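APL1 (Anopheles gambiae, PDB 3O6N) probably acts in complement-like immunity of the mosquito as the leucine-rich repeat partner of LRIM1 in a heterodimeric complex. Local coordinates at residues Thr241-Leu250 and Ile263-Arg273. Numbering follows the deposited sequence.
Sequences TAWLLNYPGL and IMYHPFVKMQR
Met271 and Leu244 both start with CG anti to the carbonyl carbon (chi1 -59° for the methionine). The methionine then bends at chi2, which carries its methyl in among the leucines: Met271 CE lies 3.9 Å from Leu244 CB and equally near Leu250 CD1, and Met271 SD passes the Tyr247 carbonyl. Leu244 CD1, a branch methyl, comes obliquely to Phe268 CE1 and CZ, 3.7 Å from CE1. Further along, Pro267 CB abuts Thr241 O at 3.4 Å. These are successive coils of a leucine-rich repeat solenoid, touching through the 3-10 segments 242-246 and 266-268 and the type I turns 247-250 and 268-271 that continue from them; Leu250 also packs on Leu231 of strand 230-232, one of the solenoid's parallel strands. Polar atoms of Gln272 and Arg273, just past the second turn, reach the carbonyls of turn 247-250. Gln272 N donates to Pro248 O over 3.1 Å, nearly straight (172°) and in the carbonyl plane. A water donates to that same oxygen and to Leu250 O while accepting from Arg273 N, so Pro248 O receives two bonds. The extended Arg273 chain sets NE 2.7 Å from Gly249 O, a weak bond, since the N-H...O angle is only 119°. At the opposite end, a second water accepts from Met264 N and is hydrogen-bonded to Thr241 OG1, 2.7 Å from that hydroxyl.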
loop_
_atom_site.group_PDB
_atom_site.type_symbol
_atom_site.label_atom_id
_atom_site.label_comp_id
_atom_site.label_asym_id
_atom_site.label_seq_id
_atom_site.Cartn_x
_atom_site.Cartn_y
_atom_site.Cartn_z
ATOM N N THR A 241 -12.313 -12.226 10.793
ATOM C CA THR A 241 -11.686 -11.019 11.323
ATOM C C THR A 241 -11.045 -11.229 12.695
ATOM O O THR A 241 -10.553 -10.280 13.298
ATOM C CB THR A 241 -12.704 -9.876 11.459
ATOM O OG1 THR A 241 -13.856 -10.352 12.165
ATOM C CG2 THR A 241 -13.131 -9.359 10.087
ATOM N N ALA A 242 -11.059 -12.466 13.188
ATOM C CA ALA A 242 -10.554 -12.761 14.532
ATOM C C ALA A 242 -9.117 -12.283 14.749
ATOM O O ALA A 242 -8.762 -11.826 15.837
ATOM C CB ALA A 242 -10.670 -14.252 14.827
ATOM N N TRP A 243 -8.302 -12.390 13.706
ATOM C CA TRP A 243 -6.899 -11.985 13.760
ATOM C C TRP A 243 -6.709 -10.508 14.131
ATOM O O TRP A 243 -5.624 -10.099 14.520
ATOM C CB TRP A 243 -6.224 -12.283 12.419
ATOM C CG TRP A 243 -7.063 -11.852 11.264
ATOM C CD1 TRP A 243 -7.980 -12.603 10.590
ATOM C CD2 TRP A 243 -7.083 -10.557 10.661
ATOM N NE1 TRP A 243 -8.566 -11.859 9.599
ATOM C CE2 TRP A 243 -8.034 -10.595 9.622
ATOM C CE3 TRP A 243 -6.387 -9.367 10.896
ATOM C CZ2 TRP A 243 -8.303 -9.494 8.815
ATOM C CZ3 TRP A 243 -6.661 -8.271 10.097
ATOM C CH2 TRP A 243 -7.612 -8.341 9.071
ATOM N N LEU A 244 -7.764 -9.708 14.012
ATOM C CA LEU A 244 -7.680 -8.293 14.376
ATOM C C LEU A 244 -7.326 -8.070 15.851
ATOM O O LEU A 244 -6.851 -6.998 16.230
ATOM C CB LEU A 244 -8.989 -7.570 14.029
ATOM C CG LEU A 244 -9.158 -7.184 12.558
ATOM C CD1 LEU A 244 -10.580 -6.712 12.274
ATOM C CD2 LEU A 244 -8.147 -6.118 12.160
ATOM N N LEU A 245 -7.558 -9.089 16.673
ATOM C CA LEU A 245 -7.273 -9.005 18.101
ATOM C C LEU A 245 -5.785 -8.786 18.348
ATOM O O LEU A 245 -5.382 -8.330 19.417
ATOM C CB LEU A 245 -7.722 -10.289 18.803
ATOM C CG LEU A 245 -7.922 -10.193 20.316
ATOM C CD1 LEU A 245 -9.122 -9.309 20.627
ATOM C CD2 LEU A 245 -8.102 -11.574 20.922
ATOM N N ASN A 246 -4.970 -9.113 17.352
ATOM C CA ASN A 246 -3.521 -9.029 17.496
ATOM C C ASN A 246 -2.929 -7.657 17.185
ATOM O O ASN A 246 -1.714 -7.470 17.271
ATOM C CB ASN A 246 -2.857 -10.104 16.644
ATOM C CG ASN A 246 -3.160 -11.496 17.150
ATOM O OD1 ASN A 246 -3.424 -11.684 18.336
ATOM N ND2 ASN A 246 -3.127 -12.479 16.259
ATOM N N TYR A 247 -3.789 -6.698 16.846
ATOM C CA TYR A 247 -3.332 -5.379 16.405
ATOM C C TYR A 247 -4.031 -4.245 17.151
ATOM O O TYR A 247 -4.807 -3.489 16.566
ATOM C CB TYR A 247 -3.482 -5.258 14.877
ATOM C CG TYR A 247 -2.854 -6.452 14.201
ATOM C CD1 TYR A 247 -1.471 -6.594 14.157
ATOM C CD2 TYR A 247 -3.633 -7.468 13.666
ATOM C CE1 TYR A 247 -0.883 -7.701 13.580
ATOM C CE2 TYR A 247 -3.050 -8.584 13.082
ATOM C CZ TYR A 247 -1.673 -8.690 13.042
ATOM O OH TYR A 247 -1.081 -9.791 12.469
ATOM N N PRO A 248 -3.739 -4.121 18.455
ATOM C CA PRO A 248 -4.428 -3.191 19.357
ATOM C C PRO A 248 -4.155 -1.717 19.055
ATOM O O PRO A 248 -4.890 -0.847 19.532
ATOM C CB PRO A 248 -3.885 -3.576 20.738
ATOM C CG PRO A 248 -2.530 -4.146 20.455
ATOM C CD PRO A 248 -2.673 -4.875 19.147
ATOM N N GLY A 249 -3.132 -1.435 18.255
ATOM C CA GLY A 249 -2.795 -0.059 17.935
ATOM C C GLY A 249 -3.412 0.494 16.659
ATOM O O GLY A 249 -3.153 1.640 16.295
ATOM N N LEU A 250 -4.228 -0.304 15.976
ATOM C CA LEU A 250 -4.788 0.118 14.694
ATOM C C LEU A 250 -5.583 1.415 14.794
ATOM O O LEU A 250 -6.374 1.600 15.716
ATOM C CB LEU A 250 -5.670 -0.977 14.094
ATOM C CG LEU A 250 -4.976 -2.124 13.366
ATOM C CD1 LEU A 250 -5.996 -3.195 12.983
ATOM C CD2 LEU A 250 -4.247 -1.595 12.130
ATOM N N ILE A 263 -19.975 -8.984 11.100
ATOM C CA ILE A 263 -19.046 -8.219 11.916
ATOM C C ILE A 263 -19.538 -8.224 13.360
ATOM O O ILE A 263 -20.644 -7.764 13.650
ATOM C CB ILE A 263 -18.909 -6.765 11.420
ATOM C CG1 ILE A 263 -18.159 -6.715 10.083
ATOM C CG2 ILE A 263 -18.188 -5.913 12.460
ATOM C CD1 ILE A 263 -16.684 -7.118 10.188
ATOM N N MET A 264 -18.721 -8.771 14.254
ATOM C CA MET A 264 -19.032 -8.811 15.680
ATOM C C MET A 264 -18.038 -7.948 16.441
ATOM O O MET A 264 -16.973 -7.624 15.927
ATOM C CB MET A 264 -18.961 -10.246 16.211
ATOM C CG MET A 264 -20.054 -11.166 15.701
ATOM S SD MET A 264 -21.668 -10.807 16.425
ATOM C CE MET A 264 -22.683 -12.033 15.601
ATOM N N TYR A 265 -18.375 -7.596 17.676
ATOM C CA TYR A 265 -17.526 -6.710 18.459
ATOM C C TYR A 265 -16.287 -7.423 19.012
ATOM O O TYR A 265 -15.289 -6.785 19.342
ATOM C CB TYR A 265 -18.330 -6.094 19.602
ATOM C CG TYR A 265 -18.895 -7.115 20.566
ATOM C CD1 TYR A 265 -18.118 -7.631 21.598
ATOM C CD2 TYR A 265 -20.205 -7.562 20.447
ATOM C CE1 TYR A 265 -18.634 -8.565 22.481
ATOM C CE2 TYR A 265 -20.727 -8.494 21.326
ATOM C CZ TYR A 265 -19.939 -8.992 22.337
ATOM O OH TYR A 265 -20.465 -9.917 23.207
ATOM N N HIS A 266 -16.349 -8.746 19.099
ATOM C CA HIS A 266 -15.293 -9.511 19.769
ATOM C C HIS A 266 -13.865 -9.199 19.306
ATOM O O HIS A 266 -12.993 -8.956 20.134
ATOM C CB HIS A 266 -15.578 -11.014 19.698
ATOM C CG HIS A 266 -16.841 -11.415 20.390
ATOM N ND1 HIS A 266 -18.032 -11.602 19.721
ATOM C CD2 HIS A 266 -17.106 -11.643 21.698
ATOM C CE1 HIS A 266 -18.972 -11.940 20.586
ATOM N NE2 HIS A 266 -18.436 -11.972 21.793
ATOM N N PRO A 267 -13.623 -9.195 17.986
ATOM C CA PRO A 267 -12.258 -8.972 17.491
ATOM C C PRO A 267 -11.727 -7.565 17.765
ATOM O O PRO A 267 -10.528 -7.340 17.613
ATOM C CB PRO A 267 -12.397 -9.182 15.979
ATOM C CG PRO A 267 -13.639 -9.982 15.807
ATOM C CD PRO A 267 -14.556 -9.518 16.893
ATOM N N PHE A 268 -12.602 -6.641 18.160
ATOM C CA PHE A 268 -12.225 -5.239 18.317
ATOM C C PHE A 268 -12.060 -4.796 19.772
ATOM O O PHE A 268 -11.725 -3.643 20.031
ATOM C CB PHE A 268 -13.263 -4.334 17.626
ATOM C CG PHE A 268 -13.426 -4.609 16.153
ATOM C CD1 PHE A 268 -12.612 -3.983 15.224
ATOM C CD2 PHE A 268 -14.384 -5.502 15.700
ATOM C CE1 PHE A 268 -12.752 -4.235 13.872
ATOM C CE2 PHE A 268 -14.530 -5.760 14.345
ATOM C CZ PHE A 268 -13.710 -5.124 13.430
ATOM N N VAL A 269 -12.286 -5.704 20.718
ATOM C CA VAL A 269 -12.312 -5.326 22.130
ATOM C C VAL A 269 -10.971 -4.813 22.654
ATOM O O VAL A 269 -10.916 -4.150 23.692
ATOM C CB VAL A 269 -12.789 -6.487 23.039
ATOM C CG1 VAL A 269 -14.189 -6.935 22.644
ATOM C CG2 VAL A 269 -11.807 -7.646 22.983
ATOM N N LYS A 270 -9.892 -5.127 21.945
ATOM C CA LYS A 270 -8.559 -4.710 22.374
ATOM C C LYS A 270 -8.098 -3.453 21.651
ATOM O O LYS A 270 -6.990 -2.966 21.886
ATOM C CB LYS A 270 -7.538 -5.831 22.157
ATOM C CG LYS A 270 -7.843 -7.110 22.914
ATOM C CD LYS A 270 -8.054 -6.846 24.390
ATOM C CE LYS A 270 -8.352 -8.137 25.140
ATOM N NZ LYS A 270 -8.989 -7.888 26.467
ATOM N N MET A 271 -8.943 -2.934 20.763
ATOM C CA MET A 271 -8.612 -1.726 20.017
ATOM C C MET A 271 -8.579 -0.524 20.955
ATOM O O MET A 271 -9.579 -0.192 21.587
ATOM C CB MET A 271 -9.633 -1.483 18.905
ATOM C CG MET A 271 -9.740 -2.609 17.885
ATOM S SD MET A 271 -8.364 -2.605 16.728
ATOM C CE MET A 271 -8.733 -4.028 15.703
ATOM N N GLN A 272 -7.427 0.131 21.035
ATOM C CA GLN A 272 -7.260 1.274 21.925
ATOM C C GLN A 272 -7.565 2.607 21.246
ATOM O O GLN A 272 -7.889 3.585 21.913
ATOM C CB GLN A 272 -5.829 1.305 22.464
ATOM C CG GLN A 272 -5.465 0.125 23.342
ATOM C CD GLN A 272 -3.966 -0.075 23.442
ATOM O OE1 GLN A 272 -3.396 -0.926 22.757
ATOM N NE2 GLN A 272 -3.316 0.714 24.291
ATOM N N ARG A 273 -7.451 2.653 19.923
ATOM C CA ARG A 273 -7.540 3.932 19.222
ATOM C C ARG A 273 -8.051 3.835 17.786
ATOM O O ARG A 273 -7.835 4.744 16.987
ATOM C CB ARG A 273 -6.177 4.622 19.230
ATOM C CG ARG A 273 -5.069 3.751 18.692
ATOM C CD ARG A 273 -3.756 4.506 18.590
ATOM N NE ARG A 273 -2.704 3.646 18.059
ATOM C CZ ARG A 273 -1.562 4.085 17.545
ATOM N NH1 ARG A 273 -1.315 5.390 17.483
ATOM N NH2 ARG A 273 -0.670 3.219 17.086
HETATM O O HOH W 1 -16.113 -9.593 13.496
HETATM O O HOH W 2 -6.812 0.461 18.065
#